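Local coordinates for protein D-hydantoinase (Ralstonia pickettii, PDB 1NFG) that probably hydrolyses the cyclic amide bond of D-hydantoin derivatives stereospecifically, using two zinc ions per subunit, at residues 3-8 with 388-393; 45-50 with 424-429; 211-216 with 244-249; 217-222 with 233-238; 261-266 with 345-350. All coordinates share one frame; numbering follows the deposited sequence.

Contact 1 (3-8 with 388-393); sequences IIIKNG and ADIVLW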
# COMPACT_ATOMS: atom_id res chain seq x y z
N ILE A 3 39.70 -22.30 30.05
CA ILE A 3 39.76 -22.75 28.66
C ILE A 3 40.25 -21.65 27.73
O ILE A 3 40.05 -20.46 27.98
CB ILE A 3 38.38 -23.25 28.18
CG1 ILE A 3 38.09 -24.62 28.80
CG2 ILE A 3 38.33 -23.33 26.66
CD1 ILE A 3 36.92 -25.35 28.20
N ILE A 4 40.93 -22.08 26.66
CA ILE A 4 41.44 -21.17 25.65
C ILE A 4 41.05 -21.74 24.29
O ILE A 4 41.31 -22.91 24.01
CB ILE A 4 42.98 -21.03 25.68
CG1 ILE A 4 43.42 -20.25 26.91
CG2 ILE A 4 43.47 -20.31 24.42
CD1 ILE A 4 44.94 -20.18 27.08
N ILE A 5 40.42 -20.91 23.47
CA ILE A 5 40.04 -21.33 22.12
C ILE A 5 40.94 -20.53 21.19
O ILE A 5 40.86 -19.30 21.11
CB ILE A 5 38.55 -21.04 21.84
CG1 ILE A 5 37.69 -21.82 22.84
CG2 ILE A 5 38.20 -21.47 20.42
CD1 ILE A 5 36.22 -21.49 22.78
N LYS A 6 41.81 -21.25 20.48
CA LYS A 6 42.79 -20.63 19.59
C LYS A 6 42.63 -20.98 18.12
O LYS A 6 42.02 -21.99 17.77
CB LYS A 6 44.20 -21.05 20.02
CG LYS A 6 44.47 -22.53 19.78
CD LYS A 6 45.90 -22.93 20.08
CE LYS A 6 46.11 -24.42 19.82
NZ LYS A 6 47.52 -24.86 20.09
N ASN A 7 43.21 -20.13 17.27
CA ASN A 7 43.21 -20.32 15.82
C ASN A 7 41.85 -20.24 15.14
O ASN A 7 41.69 -20.68 14.00
CB ASN A 7 43.83 -21.68 15.45
CG ASN A 7 45.18 -21.90 16.09
OD1 ASN A 7 45.94 -20.95 16.30
ND2 ASN A 7 45.50 -23.15 16.38
N GLY A 8 40.87 -19.69 15.84
CA GLY A 8 39.55 -19.59 15.25
C GLY A 8 39.22 -18.17 14.83
O GLY A 8 39.94 -17.22 15.17
N ALA A 388 30.25 -17.83 28.68
CA ALA A 388 30.99 -18.50 27.63
C ALA A 388 30.11 -19.52 26.91
O ALA A 388 30.38 -20.72 26.94
CB ALA A 388 32.22 -19.18 28.21
N ASP A 389 29.05 -19.03 26.28
CA ASP A 389 28.14 -19.89 25.52
C ASP A 389 28.70 -19.78 24.09
O ASP A 389 28.56 -18.75 23.43
CB ASP A 389 26.71 -19.36 25.58
CG ASP A 389 26.14 -19.35 27.00
OD1 ASP A 389 26.89 -19.53 27.97
OD2 ASP A 389 24.91 -19.14 27.14
N ILE A 390 29.33 -20.85 23.63
CA ILE A 390 29.98 -20.83 22.33
C ILE A 390 29.73 -22.02 21.43
O ILE A 390 29.49 -23.13 21.90
CB ILE A 390 31.50 -20.69 22.55
CG1 ILE A 390 31.79 -19.37 23.25
CG2 ILE A 390 32.26 -20.80 21.23
CD1 ILE A 390 33.22 -19.23 23.69
N VAL A 391 29.79 -21.78 20.12
CA VAL A 391 29.62 -22.83 19.13
C VAL A 391 30.79 -22.74 18.17
O VAL A 391 31.05 -21.67 17.62
CB VAL A 391 28.34 -22.65 18.29
CG1 VAL A 391 28.18 -23.84 17.35
CG2 VAL A 391 27.14 -22.51 19.19
N LEU A 392 31.49 -23.85 17.99
CA LEU A 392 32.62 -23.90 17.07
C LEU A 392 32.08 -24.51 15.79
O LEU A 392 31.80 -25.72 15.72
CB LEU A 392 33.76 -24.73 17.66
CG LEU A 392 34.26 -24.17 19.00
CD1 LEU A 392 35.53 -24.89 19.40
CD2 LEU A 392 34.50 -22.66 18.90
N TRP A 393 31.93 -23.66 14.78
CA TRP A 393 31.36 -24.03 13.49
C TRP A 393 32.38 -24.37 12.41
O TRP A 393 33.37 -23.67 12.23
CB TRP A 393 30.46 -22.87 13.03
CG TRP A 393 29.36 -23.25 12.08
CD1 TRP A 393 29.45 -23.38 10.72
CD2 TRP A 393 28.01 -23.55 12.42
NE1 TRP A 393 28.23 -23.74 10.19
CE2 TRP A 393 27.33 -23.85 11.22
CE3 TRP A 393 27.29 -23.59 13.63
CZ2 TRP A 393 25.97 -24.20 11.19
CZ3 TRP A 393 25.95 -23.93 13.60
CH2 TRP A 393 25.30 -24.23 12.38
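Ile5 meets Ile390 and Leu392 across the interior of the beta-sandwich domain that accompanies the TIM barrel in hydantoinases and related amidohydrolases. Strand 3-6 supplies one side and the start of strand 390-400 the other, and the contact is wholly apolar and buried. The two isoleucines reach toward each other tip to tip, their CD1 methyls meeting at 3.9 Å. They are built alike: in each, CG1 stands beside the backbone N and anti to the carbonyl carbon (chi1 -61° in Ile5, -62° in Ile390), and an extended chi2 carries CD1 straight out to the far methyl. The second branch of Ile5 serves a different neighbour. CG2, lying anti to the backbone N, approaches CD2 of Leu392 at 4.2 Å, and these two side chains run obliquely to one another. One isoleucine thus spreads over two residues that sit two apart on the facing strand and point the same way, while Val391 between them turns to the other side and packs on Pro424. Neighbouring strands close the layer: Ile390 also touches Leu21 and Ile23 of strand 15-24, and Leu392 touches Ile42 and Thr426. The backbone of Ile5 is bonded to Leu21, so its strand pairs there and meets 390-393 through side chains alone. The methyl of Leu392 that meets Ile5 CG2 is CD2, while CD1 is the branch that continues the extended line of the leucine.

Contact 2 (45-50 with 424-429); sequences AGRYVF and PKTVLL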
# COMPACT_ATOMS: atom_id res chain seq x y z
N ALA A 45 41.01 -24.03 14.68
CA ALA A 45 41.60 -23.80 13.37
C ALA A 45 40.61 -24.11 12.25
O ALA A 45 39.94 -25.15 12.27
CB ALA A 45 42.86 -24.66 13.20
N GLY A 46 40.51 -23.20 11.29
CA GLY A 46 39.60 -23.39 10.17
C GLY A 46 38.13 -23.39 10.55
O GLY A 46 37.28 -23.80 9.75
N ARG A 47 37.83 -22.92 11.75
CA ARG A 47 36.45 -22.88 12.21
C ARG A 47 36.02 -21.52 12.73
O ARG A 47 36.84 -20.68 13.10
CB ARG A 47 36.24 -23.93 13.30
CG ARG A 47 36.35 -25.36 12.81
CD ARG A 47 36.22 -26.32 13.97
NE ARG A 47 36.15 -27.71 13.53
CZ ARG A 47 36.02 -28.74 14.36
NH1 ARG A 47 35.97 -28.52 15.67
NH2 ARG A 47 35.95 -29.98 13.89
N TYR A 48 34.71 -21.30 12.73
CA TYR A 48 34.15 -20.05 13.22
C TYR A 48 33.83 -20.21 14.70
O TYR A 48 33.45 -21.30 15.16
CB TYR A 48 32.86 -19.69 12.47
CG TYR A 48 33.03 -19.30 11.02
CD1 TYR A 48 33.92 -18.29 10.64
CD2 TYR A 48 32.24 -19.88 10.02
CE1 TYR A 48 34.02 -17.88 9.31
CE2 TYR A 48 32.34 -19.48 8.69
CZ TYR A 48 33.23 -18.48 8.34
OH TYR A 48 33.31 -18.06 7.03
N VAL A 49 33.97 -19.13 15.46
CA VAL A 49 33.66 -19.14 16.87
C VAL A 49 32.44 -18.24 17.00
O VAL A 49 32.58 -17.02 17.14
CB VAL A 49 34.82 -18.56 17.71
CG1 VAL A 49 34.46 -18.56 19.19
CG2 VAL A 49 36.09 -19.35 17.46
N PHE A 50 31.25 -18.84 16.94
CA PHE A 50 29.98 -18.11 17.03
C PHE A 50 29.41 -18.06 18.44
O PHE A 50 29.72 -18.92 19.27
CB PHE A 50 28.89 -18.78 16.19
CG PHE A 50 29.11 -18.71 14.71
CD1 PHE A 50 29.42 -17.51 14.07
CD2 PHE A 50 28.88 -19.84 13.93
CE1 PHE A 50 29.49 -17.44 12.67
CE2 PHE A 50 28.95 -19.79 12.53
CZ PHE A 50 29.26 -18.58 11.90
N PRO A 424 27.69 -27.62 13.38
CA PRO A 424 28.16 -27.28 14.73
C PRO A 424 29.06 -28.44 15.15
O PRO A 424 28.69 -29.61 14.97
CB PRO A 424 26.88 -27.25 15.56
CG PRO A 424 25.78 -27.10 14.56
CD PRO A 424 26.24 -27.92 13.39
N LYS A 425 30.23 -28.14 15.71
CA LYS A 425 31.14 -29.22 16.11
C LYS A 425 31.27 -29.43 17.60
O LYS A 425 31.06 -30.54 18.09
CB LYS A 425 32.51 -29.01 15.47
CG LYS A 425 32.55 -29.48 14.02
CD LYS A 425 32.06 -30.91 13.96
CE LYS A 425 32.19 -31.50 12.57
NZ LYS A 425 31.70 -32.91 12.57
N THR A 426 31.64 -28.39 18.33
CA THR A 426 31.74 -28.52 19.77
C THR A 426 31.07 -27.29 20.37
O THR A 426 31.20 -26.18 19.84
CB THR A 426 33.22 -28.65 20.25
OG1 THR A 426 33.83 -27.36 20.32
CG2 THR A 426 34.01 -29.50 19.28
N VAL A 427 30.33 -27.51 21.46
CA VAL A 427 29.58 -26.45 22.13
C VAL A 427 29.95 -26.25 23.59
O VAL A 427 30.17 -27.23 24.32
CB VAL A 427 28.07 -26.74 22.04
CG1 VAL A 427 27.27 -25.58 22.62
CG2 VAL A 427 27.68 -27.01 20.60
N LEU A 428 30.00 -24.99 24.02
CA LEU A 428 30.31 -24.65 25.40
C LEU A 428 29.16 -23.87 26.02
O LEU A 428 28.61 -22.95 25.41
CB LEU A 428 31.59 -23.81 25.49
CG LEU A 428 32.93 -24.51 25.27
CD1 LEU A 428 33.09 -24.88 23.81
CD2 LEU A 428 34.06 -23.59 25.71
N LEU A 429 28.81 -24.24 27.25
CA LEU A 429 27.74 -23.58 27.99
C LEU A 429 28.40 -22.96 29.20
O LEU A 429 28.85 -23.67 30.09
CB LEU A 429 26.69 -24.61 28.43
CG LEU A 429 25.57 -24.10 29.34
CD1 LEU A 429 24.82 -22.95 28.69
CD2 LEU A 429 24.62 -25.24 29.65
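Arg47 reaches across to Lys425 and Thr426 in a partly buried place of the beta-sandwich domain, where the run leading into strand 48-58 lies near strand 419-429. The backbones stay well apart, with the CA atoms of Arg47 and Lys425 9.1 Å from each other, so the arginine side chain spans the gap. Its CB, beside the carbonyl O of Trp393, starts the chain toward the partner strand. CG stands anti to the carbonyl carbon (chi1 -67°), and the chain runs extended through CD to NE, which comes 4.0 Å from Lys425 CG. The guanidinium then lies across the lysine's aliphatic root. CZ has Lys425 CG at 3.6 Å, NH1 lies 3.5 Å from Lys425 CB, and NH2 is 3.4 Å from Lys425 CG, which sits over one face of the flat group, offset toward its rim. NH1 also has the methyl CG2 of Thr426 at 4.2 Å. The two long side chains cross at about a right angle. Lys425 bends at chi2 (-53°), and its end leads away from Arg47, although the like charges remain fairly near, with Arg47 NH2 5.3 Å from Lys425 NZ. The arginine's charge is answered elsewhere: NH1 forms a salt bridge with Glu437, whose side chain also packs on Lys425 and Thr426. Beyond the root of the lysine, Lys425 CD comes within 4.0 Å of Arg47 NH2.

Contact 3 (211-216 with 244-249); sequences PPRVEA and LEEVMR
Glu246 lies against Ala216 and Arg213 where helices 212-229 and 241-253 run side by side on the outside of the TIM barrel. Packing brings the helices close, with Ala216 and Glu246 CA atoms 6.7 Å apart. The small side chain of Ala216 is consistent with this close approach: Glu246 CG rests 3.7 Å from Ala216 O, and Ala216 CB is 4.5 Å from the same CG. Farther along helix 212-229 the glutamate also touches Thr219 and Ala220.

Charge is the second kind of interaction. Arg213 starts away from the other helix, but its chain bends at chi2 and chi3 (80° and -106°) and brings the guanidinium back. NH2 comes within 4.0 Å of Glu246 OE2, which lies at the guanidinium edge near its plane; the carboxylate plane is turned 89° to it. The opposite charges are thus near each other, beyond salt-bridge distance, and would be expected to attract weakly. The stronger partners of Glu246 are two copies of Arg249. Within its own helix Arg249 NH1 makes a weak bond to Glu246 OE1, part of a salt bridge, with OE1 in the guanidinium plane. Glu246 OE2 forms a salt bridge with NH1 of Arg249 of the second subunit, and the reciprocal pair is present too.

The contact therefore lies at a subunit interface, where Arg213 packs on Ile228 of the second subunit and Glu245 pairs with Arg249 there. These cationic partners would be expected to favour the ionised form of Glu246. The weak bond from Arg249 NH1 to Glu246 OE1 is 3.4 Å long.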
# COMPACT_ATOMS: atom_id res chain seq x y z
N PRO A 211 -5.91 -20.46 5.30
CA PRO A 211 -5.13 -19.74 4.30
C PRO A 211 -4.59 -18.42 4.84
O PRO A 211 -5.03 -17.92 5.88
CB PRO A 211 -6.14 -19.53 3.18
CG PRO A 211 -7.40 -19.30 3.94
CD PRO A 211 -7.35 -20.39 4.99
N PRO A 212 -3.62 -17.82 4.12
CA PRO A 212 -2.98 -16.56 4.48
C PRO A 212 -3.90 -15.49 5.07
O PRO A 212 -3.51 -14.79 6.01
CB PRO A 212 -2.34 -16.12 3.18
CG PRO A 212 -1.91 -17.42 2.59
CD PRO A 212 -3.11 -18.31 2.82
N ARG A 213 -5.10 -15.35 4.53
CA ARG A 213 -6.01 -14.32 5.03
C ARG A 213 -6.31 -14.51 6.51
O ARG A 213 -6.42 -13.53 7.26
CB ARG A 213 -7.32 -14.34 4.25
CG ARG A 213 -8.09 -13.04 4.37
CD ARG A 213 -7.50 -12.04 3.41
NE ARG A 213 -6.70 -11.00 4.05
CZ ARG A 213 -5.68 -10.39 3.45
NH1 ARG A 213 -5.34 -10.73 2.21
NH2 ARG A 213 -5.02 -9.43 4.07
N VAL A 214 -6.46 -15.77 6.92
CA VAL A 214 -6.74 -16.10 8.32
C VAL A 214 -5.63 -15.54 9.21
O VAL A 214 -5.90 -14.97 10.27
CB VAL A 214 -6.83 -17.63 8.51
CG1 VAL A 214 -6.98 -17.96 9.98
CG2 VAL A 214 -7.99 -18.18 7.72
N GLU A 215 -4.39 -15.71 8.76
CA GLU A 215 -3.24 -15.20 9.51
C GLU A 215 -3.18 -13.68 9.43
O GLU A 215 -3.06 -12.99 10.45
CB GLU A 215 -1.94 -15.81 8.96
CG GLU A 215 -0.70 -15.49 9.79
CD GLU A 215 0.57 -16.13 9.24
OE1 GLU A 215 0.47 -17.20 8.59
OE2 GLU A 215 1.68 -15.57 9.46
N ALA A 216 -3.25 -13.15 8.21
CA ALA A 216 -3.16 -11.71 7.97
C ALA A 216 -4.12 -10.90 8.83
O ALA A 216 -3.70 -9.98 9.54
CB ALA A 216 -3.41 -11.42 6.49
N LEU A 244 2.97 -10.56 6.71
CA LEU A 244 4.15 -9.73 6.87
C LEU A 244 3.80 -8.30 6.51
O LEU A 244 4.22 -7.35 7.18
CB LEU A 244 5.29 -10.22 5.98
CG LEU A 244 6.55 -9.33 5.92
CD1 LEU A 244 7.05 -9.01 7.32
CD2 LEU A 244 7.63 -10.04 5.12
N GLU A 245 2.99 -8.15 5.47
CA GLU A 245 2.58 -6.83 5.02
C GLU A 245 1.89 -6.04 6.13
O GLU A 245 2.11 -4.83 6.27
CB GLU A 245 1.65 -6.95 3.82
CG GLU A 245 1.41 -5.62 3.14
CD GLU A 245 0.52 -5.75 1.92
OE1 GLU A 245 0.68 -6.74 1.16
OE2 GLU A 245 -0.31 -4.84 1.70
N GLU A 246 1.06 -6.71 6.92
CA GLU A 246 0.36 -6.04 8.01
C GLU A 246 1.36 -5.58 9.07
O GLU A 246 1.22 -4.49 9.64
CB GLU A 246 -0.67 -6.97 8.64
CG GLU A 246 -1.80 -7.41 7.71
CD GLU A 246 -2.68 -6.25 7.25
OE1 GLU A 246 -2.59 -5.16 7.84
OE2 GLU A 246 -3.46 -6.45 6.29
N VAL A 247 2.37 -6.41 9.33
CA VAL A 247 3.39 -6.06 10.32
C VAL A 247 4.06 -4.79 9.82
O VAL A 247 4.25 -3.82 10.57
CB VAL A 247 4.45 -7.18 10.44
CG1 VAL A 247 5.64 -6.69 11.25
CG2 VAL A 247 3.82 -8.41 11.08
N MET A 248 4.41 -4.81 8.55
CA MET A 248 5.06 -3.67 7.93
C MET A 248 4.19 -2.41 8.01
O MET A 248 4.69 -1.33 8.35
CB MET A 248 5.40 -4.02 6.48
CG MET A 248 6.86 -3.85 6.17
SD MET A 248 7.97 -4.78 7.24
CE MET A 248 8.53 -6.06 6.07
N ARG A 249 2.90 -2.54 7.72
CA ARG A 249 2.02 -1.37 7.79
C ARG A 249 1.97 -0.83 9.21
O ARG A 249 1.99 0.38 9.42
CB ARG A 249 0.60 -1.73 7.31
CG ARG A 249 0.56 -2.24 5.88
CD ARG A 249 -0.81 -2.71 5.45
NE ARG A 249 -1.67 -1.60 5.06
CZ ARG A 249 -2.84 -1.34 5.62
NH1 ARG A 249 -3.29 -2.11 6.61
NH2 ARG A 249 -3.56 -0.31 5.21

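Contact 4 (217-222 with 233-238); sequences EATARA and IYIVHV
Ile235, Ala222 and Ile233 carry most of this contact, which packs helix 212-229 against strand 233-235 of the TIM barrel, the helix leading directly into the strand as in a beta/alpha barrel. Ile235 points toward the helix and lays its CG1 4.2 Å from the methyl CG2 of Thr219, whose hydroxyl is bonded to the backbone O of Glu215. Ala222, one turn farther on, directs CB to the strand and meets Ile233 CD1 at 3.9 Å. The same methyl lies 3.8 Å from Ala222 O, so Ile233 CD1 touches both the side chain and the carbonyl O of Ala222. It gets there because CG1 is anti to the backbone N (chi1 -173°) and chi2 is extended. Val180 of the neighbouring strand touches Ala222, Ile233 and Ile235 and extends this apolar layer.

Beyond the strand the chain reaches His237, a ligand of the second zinc ion. Its backbone N is bonded to Glu260. On another side of the helix, Arg221 NH1 pairs with Asp161, and Arg221 grips Glu217 side-on through NE and NH2, each directed to a syn lone pair of a different oxygen. Both oxygens lie close to the guanidinium plane, with Arg221 NH2 2.9 Å from Glu217 OE1.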
# COMPACT_ATOMS: atom_id res chain seq x y z
N GLU A 217 -5.40 -11.24 8.78
CA GLU A 217 -6.42 -10.54 9.55
C GLU A 217 -6.05 -10.47 11.03
O GLU A 217 -5.95 -9.38 11.60
CB GLU A 217 -7.78 -11.23 9.37
CG GLU A 217 -8.99 -10.49 9.97
CD GLU A 217 -8.97 -10.47 11.48
OE1 GLU A 217 -8.98 -11.56 12.09
OE2 GLU A 217 -8.94 -9.36 12.06
N ALA A 218 -5.84 -11.63 11.64
CA ALA A 218 -5.49 -11.70 13.06
C ALA A 218 -4.26 -10.85 13.35
O ALA A 218 -4.23 -10.09 14.33
CB ALA A 218 -5.23 -13.14 13.46
N THR A 219 -3.26 -10.97 12.50
CA THR A 219 -2.05 -10.18 12.67
C THR A 219 -2.41 -8.69 12.74
O THR A 219 -2.05 -7.99 13.69
CB THR A 219 -1.07 -10.43 11.51
OG1 THR A 219 -0.69 -11.81 11.51
CG2 THR A 219 0.16 -9.55 11.66
N ALA A 220 -3.15 -8.23 11.75
CA ALA A 220 -3.54 -6.83 11.71
C ALA A 220 -4.30 -6.41 12.96
O ALA A 220 -4.03 -5.35 13.54
CB ALA A 220 -4.37 -6.56 10.47
N ARG A 221 -5.25 -7.24 13.38
CA ARG A 221 -6.06 -6.95 14.56
C ARG A 221 -5.18 -6.80 15.81
O ARG A 221 -5.30 -5.82 16.56
CB ARG A 221 -7.10 -8.06 14.76
CG ARG A 221 -8.03 -7.90 15.95
CD ARG A 221 -9.41 -8.46 15.60
NE ARG A 221 -9.35 -9.77 14.97
CZ ARG A 221 -9.32 -10.92 15.64
NH1 ARG A 221 -9.35 -10.92 16.97
NH2 ARG A 221 -9.24 -12.08 14.98
N ALA A 222 -4.31 -7.77 16.03
CA ALA A 222 -3.42 -7.73 17.18
C ALA A 222 -2.63 -6.42 17.15
O ALA A 222 -2.59 -5.68 18.14
CB ALA A 222 -2.48 -8.93 17.16
N ILE A 233 4.38 -5.06 20.83
CA ILE A 233 3.82 -6.39 20.64
C ILE A 233 4.77 -7.19 19.76
O ILE A 233 5.49 -6.62 18.95
CB ILE A 233 2.42 -6.32 20.00
CG1 ILE A 233 1.78 -7.71 19.98
CG2 ILE A 233 2.51 -5.78 18.58
CD1 ILE A 233 0.33 -7.69 19.61
N TYR A 234 4.75 -8.51 19.93
CA TYR A 234 5.63 -9.39 19.19
C TYR A 234 4.82 -10.47 18.48
O TYR A 234 4.17 -11.29 19.13
CB TYR A 234 6.63 -10.01 20.17
CG TYR A 234 7.67 -10.94 19.58
CD1 TYR A 234 7.37 -12.27 19.31
CD2 TYR A 234 8.99 -10.51 19.38
CE1 TYR A 234 8.36 -13.16 18.85
CE2 TYR A 234 9.98 -11.38 18.92
CZ TYR A 234 9.66 -12.70 18.66
OH TYR A 234 10.63 -13.58 18.23
N ILE A 235 4.83 -10.46 17.15
CA ILE A 235 4.08 -11.45 16.41
C ILE A 235 4.95 -12.67 16.14
O ILE A 235 5.95 -12.58 15.42
CB ILE A 235 3.53 -10.88 15.06
CG1 ILE A 235 2.25 -10.06 15.30
CG2 ILE A 235 3.13 -12.02 14.12
CD1 ILE A 235 2.38 -8.96 16.29
N VAL A 236 4.56 -13.80 16.72
CA VAL A 236 5.32 -15.03 16.52
C VAL A 236 5.00 -15.62 15.16
O VAL A 236 3.94 -15.36 14.58
CB VAL A 236 5.00 -16.09 17.62
CG1 VAL A 236 5.26 -15.50 19.00
CG2 VAL A 236 3.57 -16.58 17.51
N HIS A 237 5.92 -16.42 14.65
CA HIS A 237 5.82 -17.07 13.35
C HIS A 237 5.05 -16.36 12.23
O HIS A 237 3.94 -16.77 11.88
CB HIS A 237 5.30 -18.51 13.51
CG HIS A 237 4.03 -18.63 14.31
ND1 HIS A 237 2.96 -17.77 14.15
CD2 HIS A 237 3.66 -19.53 15.25
CE1 HIS A 237 1.99 -18.14 14.96
NE2 HIS A 237 2.38 -19.20 15.63
N VAL A 238 5.62 -15.28 11.70
CA VAL A 238 5.02 -14.59 10.56
C VAL A 238 5.42 -15.53 9.44
O VAL A 238 6.61 -15.79 9.25
CB VAL A 238 5.65 -13.22 10.31
CG1 VAL A 238 5.17 -12.68 8.98
CG2 VAL A 238 5.28 -12.26 11.44

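Contact 5 (261-266 with 345-350); sequences TCTHYL and MMVYQG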
# COMPACT_ATOMS: atom_id res chain seq x y z
N THR A 261 10.16 -15.26 12.39
CA THR A 261 9.75 -16.34 11.48
C THR A 261 10.38 -17.59 12.05
O THR A 261 11.13 -17.52 13.04
CB THR A 261 10.26 -16.20 10.04
OG1 THR A 261 10.31 -14.82 9.68
CG2 THR A 261 9.31 -16.92 9.09
N CYS A 262 10.10 -18.73 11.42
CA CYS A 262 10.64 -19.97 11.91
C CYS A 262 11.21 -20.77 10.76
O CYS A 262 10.64 -20.81 9.67
CB CYS A 262 9.56 -20.75 12.67
SG CYS A 262 8.80 -19.80 14.05
N THR A 263 12.35 -21.39 11.02
CA THR A 263 13.06 -22.18 10.04
C THR A 263 12.22 -22.81 8.94
O THR A 263 12.46 -22.54 7.76
CB THR A 263 13.83 -23.30 10.75
OG1 THR A 263 14.45 -22.77 11.93
CG2 THR A 263 14.89 -23.89 9.83
N HIS A 264 11.24 -23.62 9.31
CA HIS A 264 10.41 -24.31 8.31
C HIS A 264 9.63 -23.41 7.35
O HIS A 264 9.24 -23.85 6.27
CB HIS A 264 9.47 -25.32 8.99
CG HIS A 264 8.71 -24.77 10.16
ND1 HIS A 264 9.34 -24.33 11.30
CD2 HIS A 264 7.39 -24.58 10.35
CE1 HIS A 264 8.42 -23.88 12.15
NE2 HIS A 264 7.23 -24.03 11.60
N TYR A 265 9.41 -22.16 7.74
CA TYR A 265 8.69 -21.24 6.87
C TYR A 265 9.60 -20.68 5.78
O TYR A 265 9.17 -19.89 4.94
CB TYR A 265 8.07 -20.12 7.69
CG TYR A 265 6.98 -20.63 8.60
CD1 TYR A 265 5.86 -21.28 8.09
CD2 TYR A 265 7.09 -20.51 9.99
CE1 TYR A 265 4.87 -21.79 8.92
CE2 TYR A 265 6.11 -21.01 10.84
CZ TYR A 265 5.00 -21.65 10.29
OH TYR A 265 4.02 -22.14 11.13
N LEU A 266 10.86 -21.10 5.80
CA LEU A 266 11.84 -20.66 4.80
C LEU A 266 12.19 -21.85 3.90
O LEU A 266 12.97 -21.71 2.96
CB LEU A 266 13.13 -20.18 5.48
CG LEU A 266 13.08 -19.04 6.48
CD1 LEU A 266 14.45 -18.88 7.11
CD2 LEU A 266 12.66 -17.74 5.80
N MET A 345 21.87 -24.85 11.57
CA MET A 345 22.37 -25.34 10.29
C MET A 345 21.50 -24.88 9.13
O MET A 345 22.02 -24.39 8.12
CB MET A 345 22.44 -26.87 10.28
CG MET A 345 23.61 -27.44 11.09
SD MET A 345 23.70 -29.23 10.96
CE MET A 345 22.33 -29.71 12.03
N MET A 346 20.19 -25.01 9.29
CA MET A 346 19.25 -24.60 8.26
C MET A 346 19.31 -23.11 7.95
O MET A 346 19.35 -22.70 6.79
CB MET A 346 17.83 -24.99 8.68
CG MET A 346 17.59 -26.49 8.69
SD MET A 346 17.79 -27.21 7.05
CE MET A 346 19.39 -27.73 7.16
N VAL A 347 19.33 -22.28 8.98
CA VAL A 347 19.40 -20.84 8.77
C VAL A 347 20.75 -20.50 8.15
O VAL A 347 20.84 -19.62 7.28
CB VAL A 347 19.24 -20.07 10.10
CG1 VAL A 347 19.56 -18.59 9.90
CG2 VAL A 347 17.81 -20.23 10.62
N TYR A 348 21.80 -21.20 8.59
CA TYR A 348 23.15 -20.97 8.09
C TYR A 348 23.26 -21.21 6.58
O TYR A 348 24.08 -20.59 5.91
CB TYR A 348 24.16 -21.86 8.82
CG TYR A 348 25.60 -21.62 8.39
CD1 TYR A 348 26.31 -20.50 8.84
CD2 TYR A 348 26.23 -22.47 7.47
CE1 TYR A 348 27.60 -20.23 8.38
CE2 TYR A 348 27.51 -22.21 7.01
CZ TYR A 348 28.19 -21.09 7.47
OH TYR A 348 29.44 -20.80 6.98
N GLN A 349 22.46 -22.12 6.05
CA GLN A 349 22.52 -22.40 4.62
C GLN A 349 22.20 -21.12 3.85
O GLN A 349 22.57 -20.97 2.69
CB GLN A 349 21.55 -23.51 4.24
CG GLN A 349 21.81 -24.82 4.97
CD GLN A 349 23.27 -25.25 4.87
OE1 GLN A 349 23.75 -25.61 3.80
NE2 GLN A 349 23.97 -25.20 6.00
N GLY A 350 21.51 -20.20 4.51
CA GLY A 350 21.15 -18.95 3.87
C GLY A 350 22.36 -18.08 3.62
O GLY A 350 22.37 -17.26 2.69
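Thr263 packs against Met346 and Val347, joining the end of a TIM-barrel strand, 257-262, to helix 343-352. The apolar part comes first. Thr263 CG2, anti to its own nitrogen with OG1 beside it (chi1 -43°), lies against Met346 CB (3.3 Å) and CG (3.9 Å). The two side chains cross at about a right angle. Bends at chi2 and chi3 lead the methionine's end away from the threonine, toward Val420. Thr263 OG1 faces a second neighbour, Val347 CG2, at a looser 4.4 Å. Val310 of the next barrel strand touches both Thr263 and Val347.

Polar bonds lie within each partner or beyond it. Gln349 NE2 donates to Met345 O at 3.0 Å; this donor stands 35° above the carbonyl plane, although the oxygen lies in the amide plane of Gln349. Gln349 OE1 takes the backbone N of Lys421, tying the helix to strand 419-429, and Met346 O accepts from Tyr267 OH.

Between the segments the chemistry is therefore van der Waals packing of a methyl against a methionine's first carbons and, more loosely, of the threonine oxygen near a valine methyl; it depends on shape rather than direction, while the bonds to Lys421 and Tyr267 join the helix to its surroundings.

Overall arrangement
Contacts 1 and 2 share the beta-sandwich region: their centres are 5 Å apart, Trp393 O probably bonds Tyr48 N, and Ile390 N probably bonds Leu428 O. Contact 5 joins this region to the barrel, since Met345 and Tyr348 touch Trp393 and Met345 packs on Pro424. From there His237, of contact 4, meets Cys262 and Tyr265. Contacts 3 and 4 share helix 212-229, with centres 8 Å apart, and both touch the second subunit. Contact 4 contains the zinc ligand His237, and in contact 5 the Thr263 side chain is about 12 Å from a zinc ion. Contacts 1 and 3 lie farthest apart, centres about 41 Å.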